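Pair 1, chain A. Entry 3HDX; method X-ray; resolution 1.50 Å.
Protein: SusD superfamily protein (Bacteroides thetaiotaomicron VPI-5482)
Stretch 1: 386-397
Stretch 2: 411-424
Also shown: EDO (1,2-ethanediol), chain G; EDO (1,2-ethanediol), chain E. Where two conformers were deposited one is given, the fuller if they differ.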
# COMPACT_ATOMS: atom_id res chain seq x y z
N TYR A 386 12.48 6.06 -17.10
CA TYR A 386 11.36 5.53 -16.29
C TYR A 386 10.44 6.66 -15.79
O TYR A 386 9.23 6.53 -15.82
CB TYR A 386 11.88 4.63 -15.16
CG TYR A 386 12.61 3.45 -15.78
CD1 TYR A 386 11.91 2.48 -16.47
CD2 TYR A 386 14.00 3.35 -15.70
CE1 TYR A 386 12.58 1.39 -17.10
CE2 TYR A 386 14.67 2.31 -16.30
CZ TYR A 386 13.96 1.33 -17.00
OH TYR A 386 14.70 0.32 -17.60
N LEU A 387 11.04 7.74 -15.33
CA LEU A 387 10.29 8.94 -14.96
C LEU A 387 9.43 9.41 -16.14
O LEU A 387 8.24 9.70 -15.98
CB LEU A 387 11.24 10.07 -14.54
CG LEU A 387 10.56 11.40 -14.14
CD1 LEU A 387 9.49 11.22 -13.03
CD2 LEU A 387 11.59 12.47 -13.76
N ASN A 388 10.05 9.49 -17.32
CA ASN A 388 9.33 9.93 -18.51
C ASN A 388 8.14 9.06 -18.90
O ASN A 388 7.16 9.58 -19.44
CB ASN A 388 10.27 10.13 -19.72
CG ASN A 388 11.07 11.42 -19.63
OD1 ASN A 388 10.63 12.39 -19.00
ND2 ASN A 388 12.23 11.45 -20.28
N MSE A 389 8.22 7.76 -18.63
CA MSE A 389 7.09 6.86 -18.91
C MSE A 389 5.82 7.32 -18.21
O MSE A 389 4.71 7.27 -18.79
CB MSE A 389 7.40 5.42 -18.53
CG MSE A 389 8.41 4.78 -19.38
SE MSE A 389 8.79 2.97 -18.82
CE MSE A 389 10.38 2.76 -19.92
N ILE A 390 5.97 7.75 -16.96
CA ILE A 390 4.84 8.23 -16.18
C ILE A 390 4.42 9.63 -16.67
O ILE A 390 3.23 9.86 -16.94
CB ILE A 390 5.17 8.23 -14.69
CG1 ILE A 390 5.73 6.81 -14.24
CG2 ILE A 390 3.95 8.83 -13.93
CD1 ILE A 390 5.02 5.61 -14.69
N ARG A 391 5.40 10.54 -16.80
CA ARG A 391 5.10 11.92 -17.23
C ARG A 391 4.31 11.99 -18.53
O ARG A 391 3.27 12.67 -18.60
CB ARG A 391 6.38 12.70 -17.40
CG ARG A 391 7.09 13.05 -16.09
CD ARG A 391 8.41 13.77 -16.40
NE ARG A 391 8.17 15.00 -17.15
CZ ARG A 391 7.90 16.19 -16.61
NH1 ARG A 391 7.86 16.39 -15.27
NH2 ARG A 391 7.67 17.23 -17.42
N THR A 392 4.78 11.24 -19.53
CA THR A 392 4.17 11.29 -20.86
C THR A 392 2.80 10.61 -20.95
O THR A 392 2.14 10.73 -22.01
CB THR A 392 5.11 10.77 -21.96
OG1 THR A 392 5.38 9.39 -21.73
CG2 THR A 392 6.43 11.59 -21.96
N ASN A 393 2.39 9.84 -19.92
CA ASN A 393 1.02 9.32 -19.85
C ASN A 393 0.12 10.23 -19.00
O ASN A 393 -1.05 9.89 -18.72
CB ASN A 393 0.96 7.90 -19.33
CG ASN A 393 -0.27 7.14 -19.83
OD1 ASN A 393 -0.72 7.31 -20.99
ND2 ASN A 393 -0.81 6.28 -18.98
N ARG A 394 0.65 11.38 -18.58
CA ARG A 394 -0.07 12.35 -17.75
C ARG A 394 0.02 13.77 -18.31
O ARG A 394 -0.11 14.77 -17.57
CB ARG A 394 0.49 12.30 -16.32
CG ARG A 394 0.31 10.95 -15.62
CD ARG A 394 -1.13 10.67 -15.34
NE ARG A 394 -1.29 9.38 -14.69
CZ ARG A 394 -1.79 8.27 -15.24
NH1 ARG A 394 -2.16 8.20 -16.52
NH2 ARG A 394 -1.91 7.17 -14.49
N GLY A 395 0.22 13.85 -19.62
CA GLY A 395 0.24 15.13 -20.34
C GLY A 395 1.47 15.99 -20.21
O GLY A 395 1.49 17.11 -20.74
N LEU A 396 2.51 15.46 -19.57
CA LEU A 396 3.72 16.21 -19.34
C LEU A 396 4.79 15.85 -20.37
O LEU A 396 4.90 14.70 -20.81
CB LEU A 396 4.26 15.94 -17.91
CG LEU A 396 3.30 16.25 -16.76
CD1 LEU A 396 3.93 15.92 -15.41
CD2 LEU A 396 2.83 17.71 -16.78
N ARG A 397 5.59 16.85 -20.73
CA ARG A 397 6.68 16.63 -21.69
C ARG A 397 7.76 15.75 -21.10
O ARG A 397 7.94 15.65 -19.87
CB ARG A 397 7.36 17.96 -22.06
CG ARG A 397 8.07 18.68 -20.89
CD ARG A 397 8.81 19.89 -21.39
NE ARG A 397 9.56 20.59 -20.33
CZ ARG A 397 10.79 20.29 -19.93
NH1 ARG A 397 11.43 19.21 -20.39
NH2 ARG A 397 11.36 21.04 -18.99
N SER A 411 18.61 16.70 -7.61
CA SER A 411 17.51 17.43 -8.26
C SER A 411 16.56 16.42 -8.91
O SER A 411 15.33 16.57 -8.84
CB SER A 411 18.00 18.41 -9.34
OG SER A 411 18.77 19.47 -8.78
N LEU A 412 17.13 15.39 -9.57
CA LEU A 412 16.31 14.34 -10.20
C LEU A 412 15.58 13.50 -9.15
O LEU A 412 14.40 13.20 -9.32
CB LEU A 412 17.18 13.49 -11.15
CG LEU A 412 16.45 12.31 -11.84
CD1 LEU A 412 15.25 12.86 -12.62
CD2 LEU A 412 17.37 11.52 -12.78
N ILE A 413 16.27 13.13 -8.07
CA ILE A 413 15.60 12.40 -6.97
C ILE A 413 14.41 13.20 -6.44
O ILE A 413 13.31 12.66 -6.35
CB ILE A 413 16.57 12.04 -5.81
CG1 ILE A 413 17.56 10.98 -6.25
CG2 ILE A 413 15.79 11.59 -4.52
CD1 ILE A 413 18.79 10.88 -5.32
N ALA A 414 14.60 14.49 -6.22
CA ALA A 414 13.51 15.32 -5.67
C ALA A 414 12.31 15.29 -6.66
O ALA A 414 11.16 15.15 -6.25
CB ALA A 414 13.99 16.75 -5.36
N GLU A 415 12.60 15.40 -7.96
CA GLU A 415 11.53 15.39 -8.97
C GLU A 415 10.79 14.05 -9.08
O GLU A 415 9.57 14.03 -9.24
CB GLU A 415 12.02 15.89 -10.33
CG GLU A 415 10.93 15.99 -11.38
CD GLU A 415 9.78 16.91 -11.01
OE1 GLU A 415 9.93 17.82 -10.16
OE2 GLU A 415 8.70 16.69 -11.60
N ILE A 416 11.52 12.95 -8.96
CA ILE A 416 10.89 11.61 -8.92
C ILE A 416 9.90 11.56 -7.75
O ILE A 416 8.77 11.07 -7.92
CB ILE A 416 11.92 10.49 -8.80
CG1 ILE A 416 12.77 10.39 -10.09
CG2 ILE A 416 11.24 9.13 -8.54
CD1 ILE A 416 14.05 9.62 -9.99
N PHE A 417 10.32 12.07 -6.57
CA PHE A 417 9.37 12.13 -5.44
C PHE A 417 8.18 13.08 -5.67
O PHE A 417 7.09 12.77 -5.21
CB PHE A 417 10.09 12.36 -4.13
CG PHE A 417 10.73 11.12 -3.63
CD1 PHE A 417 9.95 10.13 -3.02
CD2 PHE A 417 12.09 10.88 -3.79
CE1 PHE A 417 10.53 8.95 -2.56
CE2 PHE A 417 12.64 9.72 -3.34
CZ PHE A 417 11.88 8.74 -2.74
N GLU A 418 8.36 14.17 -6.41
CA GLU A 418 7.21 15.03 -6.75
C GLU A 418 6.28 14.30 -7.71
O GLU A 418 5.08 14.48 -7.65
CB GLU A 418 7.65 16.36 -7.36
CG GLU A 418 8.41 17.23 -6.39
CD GLU A 418 7.68 17.51 -5.08
OE1 GLU A 418 6.49 17.83 -5.13
OE2 GLU A 418 8.32 17.40 -4.00
N GLU A 419 6.84 13.51 -8.63
CA GLU A 419 6.00 12.72 -9.54
C GLU A 419 5.19 11.67 -8.75
O GLU A 419 4.00 11.43 -9.02
CB GLU A 419 6.79 12.11 -10.70
CG GLU A 419 5.86 11.60 -11.84
CD GLU A 419 5.06 12.69 -12.54
OE1 GLU A 419 5.47 13.88 -12.55
OE2 GLU A 419 4.03 12.34 -13.15
N ARG A 420 5.84 10.99 -7.81
CA ARG A 420 5.11 10.08 -6.93
C ARG A 420 3.99 10.81 -6.15
O ARG A 420 2.90 10.29 -5.92
CB ARG A 420 6.07 9.41 -5.95
CG ARG A 420 7.03 8.45 -6.59
CD ARG A 420 7.94 7.70 -5.59
NE ARG A 420 7.18 6.82 -4.69
CZ ARG A 420 6.79 5.58 -4.97
NH1 ARG A 420 7.18 4.94 -6.08
NH2 ARG A 420 6.06 4.93 -4.08
N ARG A 421 4.33 12.01 -5.67
CA ARG A 421 3.40 12.84 -4.90
C ARG A 421 2.13 13.08 -5.72
O ARG A 421 1.05 12.99 -5.19
CB ARG A 421 4.06 14.15 -4.55
CG ARG A 421 3.30 15.10 -3.62
CD ARG A 421 4.14 16.34 -3.44
NE ARG A 421 3.65 17.22 -2.35
CZ ARG A 421 4.22 18.37 -2.04
NH1 ARG A 421 5.28 18.83 -2.70
NH2 ARG A 421 3.74 19.08 -1.00
N ARG A 422 2.32 13.41 -6.99
CA ARG A 422 1.21 13.59 -7.90
C ARG A 422 0.48 12.30 -8.28
O ARG A 422 -0.74 12.20 -8.18
CB ARG A 422 1.68 14.34 -9.16
CG ARG A 422 2.09 15.76 -8.90
CD ARG A 422 2.40 16.50 -10.16
NE ARG A 422 3.69 16.10 -10.70
CZ ARG A 422 4.86 16.71 -10.49
NH1 ARG A 422 4.97 17.79 -9.73
NH2 ARG A 422 5.95 16.22 -11.08
N GLU A 423 1.24 11.32 -8.73
CA GLU A 423 0.66 10.10 -9.26
C GLU A 423 -0.03 9.23 -8.27
O GLU A 423 -1.11 8.73 -8.55
CB GLU A 423 1.76 9.29 -9.99
CG GLU A 423 1.28 8.04 -10.68
CD GLU A 423 0.20 8.29 -11.76
OE1 GLU A 423 0.20 9.40 -12.33
OE2 GLU A 423 -0.57 7.33 -12.06
N LEU A 424 0.56 9.11 -7.08
CA LEU A 424 0.07 8.20 -6.07
C LEU A 424 -0.74 8.88 -4.97
O LEU A 424 -1.04 8.27 -3.92
CB LEU A 424 1.26 7.39 -5.49
CG LEU A 424 2.15 6.66 -6.51
CD1 LEU A 424 3.44 6.10 -5.86
CD2 LEU A 424 1.36 5.54 -7.19
C1 EDO G . 7.38 20.57 -16.36
O1 EDO G . 6.22 19.70 -16.38
C2 EDO G . 7.07 21.96 -16.89
O2 EDO G . 6.05 22.59 -16.10
C1 EDO E . 8.98 17.17 -0.71
O1 EDO E . 7.90 16.59 -1.46
C2 EDO E . 8.59 18.51 -0.15
O2 EDO E . 7.49 18.32 0.74
O HOH W 1 8.11 14.52 -13.18
O HOH W 2 7.71 18.60 -13.32

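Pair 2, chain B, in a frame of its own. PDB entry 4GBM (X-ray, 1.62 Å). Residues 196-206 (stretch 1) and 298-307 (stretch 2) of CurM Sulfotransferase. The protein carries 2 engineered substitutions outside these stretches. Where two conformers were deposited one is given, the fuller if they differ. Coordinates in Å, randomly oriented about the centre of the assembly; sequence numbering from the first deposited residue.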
# COMPACT_ATOMS: atom_id res chain seq x y z
N VAL B 196 7.48 -12.48 6.87
CA VAL B 196 6.64 -11.56 6.09
C VAL B 196 7.49 -10.41 5.51
O VAL B 196 7.39 -10.11 4.32
CB VAL B 196 5.44 -11.03 6.91
CG1 VAL B 196 4.74 -9.91 6.16
CG2 VAL B 196 4.46 -12.16 7.18
N TRP B 197 8.35 -9.82 6.33
CA TRP B 197 9.23 -8.75 5.86
C TRP B 197 10.20 -9.26 4.79
O TRP B 197 10.38 -8.62 3.75
CB TRP B 197 9.99 -8.11 7.03
CG TRP B 197 10.83 -6.93 6.61
CD1 TRP B 197 10.43 -5.62 6.55
CD2 TRP B 197 12.20 -6.96 6.19
NE1 TRP B 197 11.47 -4.83 6.11
CE2 TRP B 197 12.57 -5.62 5.88
CE3 TRP B 197 13.16 -7.97 6.04
CZ2 TRP B 197 13.85 -5.28 5.44
CZ3 TRP B 197 14.44 -7.63 5.60
CH2 TRP B 197 14.77 -6.29 5.30
N ALA B 198 10.80 -10.42 5.03
CA ALA B 198 11.80 -10.99 4.12
C ALA B 198 11.18 -11.39 2.78
O ALA B 198 11.72 -11.06 1.72
CB ALA B 198 12.51 -12.19 4.76
N LYS B 199 10.04 -12.10 2.83
CA LYS B 199 9.38 -12.58 1.62
C LYS B 199 8.84 -11.42 0.78
O LYS B 199 9.03 -11.40 -0.45
CB LYS B 199 8.28 -13.60 1.94
CG LYS B 199 7.47 -14.04 0.73
CD LYS B 199 6.61 -15.26 1.04
CE LYS B 199 5.57 -15.49 -0.06
NZ LYS B 199 6.14 -15.56 -1.44
N SER B 200 8.17 -10.47 1.42
CA SER B 200 7.62 -9.30 0.73
C SER B 200 8.73 -8.54 0.01
O SER B 200 8.62 -8.22 -1.17
CB SER B 200 6.90 -8.37 1.71
OG SER B 200 5.82 -9.03 2.33
N ASN B 201 9.81 -8.26 0.74
CA ASN B 201 10.91 -7.51 0.15
C ASN B 201 11.63 -8.27 -0.94
O ASN B 201 11.92 -7.71 -1.99
CB ASN B 201 11.84 -6.98 1.22
CG ASN B 201 11.29 -5.75 1.87
OD1 ASN B 201 11.19 -4.69 1.24
ND2 ASN B 201 10.87 -5.87 3.14
N GLN B 202 11.90 -9.56 -0.72
CA GLN B 202 12.53 -10.36 -1.77
C GLN B 202 11.65 -10.44 -3.02
O GLN B 202 12.16 -10.33 -4.15
CB GLN B 202 12.91 -11.76 -1.28
CG GLN B 202 13.87 -12.47 -2.25
CD GLN B 202 15.16 -11.70 -2.44
OE1 GLN B 202 15.90 -11.46 -1.49
NE2 GLN B 202 15.43 -11.30 -3.68
N ASN B 203 10.34 -10.60 -2.83
CA ASN B 203 9.41 -10.65 -3.97
C ASN B 203 9.43 -9.34 -4.76
O ASN B 203 9.44 -9.35 -5.99
CB ASN B 203 7.98 -10.96 -3.52
CG ASN B 203 7.78 -12.41 -3.08
OD1 ASN B 203 6.77 -12.73 -2.42
ND2 ASN B 203 8.71 -13.29 -3.41
N ILE B 204 9.44 -8.21 -4.05
CA ILE B 204 9.51 -6.91 -4.73
C ILE B 204 10.83 -6.74 -5.47
O ILE B 204 10.85 -6.33 -6.63
CB ILE B 204 9.31 -5.74 -3.76
CG1 ILE B 204 7.90 -5.79 -3.15
CG2 ILE B 204 9.47 -4.41 -4.51
CD1 ILE B 204 7.74 -4.95 -1.89
N LEU B 205 11.94 -7.06 -4.80
CA LEU B 205 13.25 -6.99 -5.43
C LEU B 205 13.31 -7.82 -6.71
O LEU B 205 13.80 -7.34 -7.75
CB LEU B 205 14.35 -7.43 -4.45
CG LEU B 205 14.59 -6.43 -3.31
CD1 LEU B 205 15.35 -7.10 -2.16
CD2 LEU B 205 15.35 -5.23 -3.84
N ASN B 206 12.82 -9.06 -6.63
CA ASN B 206 12.79 -9.95 -7.80
C ASN B 206 11.94 -9.38 -8.94
O ASN B 206 12.36 -9.41 -10.10
CB ASN B 206 12.27 -11.34 -7.41
CG ASN B 206 13.25 -12.11 -6.54
OD1 ASN B 206 14.41 -11.73 -6.39
ND2 ASN B 206 12.78 -13.21 -5.97
N GLU B 298 19.47 -15.21 5.97
CA GLU B 298 18.84 -14.80 4.71
C GLU B 298 18.24 -13.40 4.83
O GLU B 298 18.32 -12.59 3.90
CB GLU B 298 17.74 -15.78 4.28
CG GLU B 298 18.22 -17.22 4.10
CD GLU B 298 18.40 -17.96 5.43
OE1 GLU B 298 19.22 -18.89 5.47
OE2 GLU B 298 17.72 -17.62 6.42
N THR B 299 17.63 -13.13 5.98
CA THR B 299 17.03 -11.83 6.25
C THR B 299 18.11 -10.75 6.33
O THR B 299 17.93 -9.64 5.80
CB THR B 299 16.24 -11.86 7.56
OG1 THR B 299 15.35 -12.99 7.53
CG2 THR B 299 15.43 -10.57 7.75
N GLN B 300 19.23 -11.08 6.97
CA GLN B 300 20.36 -10.15 7.07
C GLN B 300 20.89 -9.77 5.69
O GLN B 300 21.27 -8.61 5.46
CB GLN B 300 21.49 -10.72 7.92
CG GLN B 300 21.10 -10.96 9.36
CD GLN B 300 22.29 -11.19 10.26
OE1 GLN B 300 23.42 -10.84 9.92
NE2 GLN B 300 22.04 -11.76 11.43
N ARG B 301 20.90 -10.72 4.75
CA ARG B 301 21.37 -10.42 3.40
C ARG B 301 20.45 -9.44 2.66
O ARG B 301 20.92 -8.55 1.95
CB ARG B 301 21.60 -11.70 2.59
CG ARG B 301 22.72 -12.55 3.16
CD ARG B 301 23.10 -13.73 2.29
NE ARG B 301 23.90 -14.67 3.07
CZ ARG B 301 23.44 -15.80 3.61
NH1 ARG B 301 24.27 -16.56 4.32
NH2 ARG B 301 22.18 -16.17 3.42
N ILE B 302 19.14 -9.60 2.86
CA ILE B 302 18.15 -8.66 2.30
C ILE B 302 18.36 -7.27 2.91
O ILE B 302 18.37 -6.27 2.18
CB ILE B 302 16.69 -9.16 2.51
CG1 ILE B 302 16.47 -10.49 1.79
CG2 ILE B 302 15.68 -8.13 1.98
CD1 ILE B 302 15.19 -11.20 2.22
N ALA B 303 18.56 -7.23 4.23
CA ALA B 303 18.81 -5.96 4.92
C ALA B 303 20.05 -5.26 4.36
O ALA B 303 20.05 -4.04 4.17
CB ALA B 303 18.93 -6.17 6.43
N SER B 304 21.09 -6.05 4.09
CA SER B 304 22.33 -5.53 3.52
C SER B 304 22.09 -4.95 2.13
O SER B 304 22.59 -3.86 1.80
CB SER B 304 23.40 -6.62 3.46
OG SER B 304 23.80 -7.00 4.77
N GLN B 305 21.32 -5.66 1.31
CA GLN B 305 21.01 -5.18 -0.04
C GLN B 305 20.27 -3.85 0.02
O GLN B 305 20.47 -2.99 -0.84
CB GLN B 305 20.22 -6.19 -0.86
CG GLN B 305 20.15 -5.79 -2.33
CD GLN B 305 19.35 -6.73 -3.21
OE1 GLN B 305 19.09 -7.88 -2.86
NE2 GLN B 305 18.97 -6.24 -4.39
N LEU B 306 19.43 -3.70 1.04
CA LEU B 306 18.66 -2.47 1.24
C LEU B 306 19.40 -1.41 2.06
O LEU B 306 18.83 -0.38 2.40
CB LEU B 306 17.32 -2.80 1.91
CG LEU B 306 16.35 -3.65 1.08
CD1 LEU B 306 15.12 -4.00 1.91
CD2 LEU B 306 15.93 -2.92 -0.21
N SER B 307 20.67 -1.68 2.38
CA SER B 307 21.52 -0.74 3.13
C SER B 307 21.04 -0.42 4.55
O SER B 307 21.27 0.69 5.05
CB SER B 307 21.72 0.57 2.34
OG SER B 307 22.38 0.32 1.11
O HOH W 3 17.92 -9.83 -4.44
O HOH W 4 18.44 -9.58 -1.07

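In both pairs two helical segments run in broadly the same direction. The axes cross at 31° with a closest approach of 10.9 Å in pair 1, and at 48° and 9.9 Å in pair 2. Fourteen central residues superpose with an RMSD of 0.5 Å, and the buried surfaces are similar, 447 and 466 Å².

At the first inward position, Leu387(A) coincides with Ala198(B). The leucine is the knob of pair 1, sitting among Leu412(A), Glu415(A), Ile416(A) and Glu419(A); its CD1 lies 3.7 Å from CB of Glu419(A). In pair 2 the knob comes from the other helix. Ile302(B), matched to Glu419(A), enters a hole formed by Trp197(B), Ala198(B), Asn201(B) and Gln202(B), and the short alanine leaves its CB 3.8 Å from Ile302(B) CD1. Beside this site, Ile416(A) and Thr299(B) coincide, both directed sideways: Ile416(A) CG1 lies 4.4 Å from Leu387(A) CD2, whereas Thr299(B) CG2 lies 3.8 Å from CZ3 of Trp197(B).

Glu419(A) occupies its central site with a carboxylate that must be satisfied. Its OE1 accepts a hydrogen bond from Arg422(A) NH2 within its own helix (2.8 Å), part of a salt bridge, and another from water 1, which also links Arg391(A) and Glu415(A). The isoleucine at the same site in pair 2 has no such needs and simply fills space.

Ile390(A) and Asn201(B) both point toward the partner helix. Ile390(A) CG2 packs 3.6 Å from Glu419(A) OE2; Asn201(B) CB lies 4.1 Å from Ile302(B) CG2, while its ND2 turns back to bond Trp197(B) O at 2.9 Å.

Water assists both pairs at the matched Arg391(A) and Gln202(B). Two waters join Arg391(A) NH1 to Glu415(A) OE2, supplementing a long salt bridge of 3.8 Å between those atoms. Two waters likewise connect Gln202(B) to Gln305(B) OE1, although Gln305(B) matches Arg422(A), not Glu415(A).

The sharpest contrast joins Arg394(A) and Glu423(A) to their counterparts, Leu205(B) and Leu306(B). All four CA-to-CB bonds point toward the opposite stretch. In pair 1 the arginine and glutamate form a two-pronged salt bridge, with Arg394(A) NE to Glu423(A) OE1 and Arg394(A) NH2 to Glu423(A) OE2 both 2.8 Å, and OE2 near the guanidinium plane. In pair 2 the leucines meet through CD2 of Leu205(B) and CD2 of Leu306(B) at 4.3 Å. One framework thus accommodates direct ionic pairing in pair 1 and apolar packing, without direct hydrogen bonds between the stretches, in pair 2.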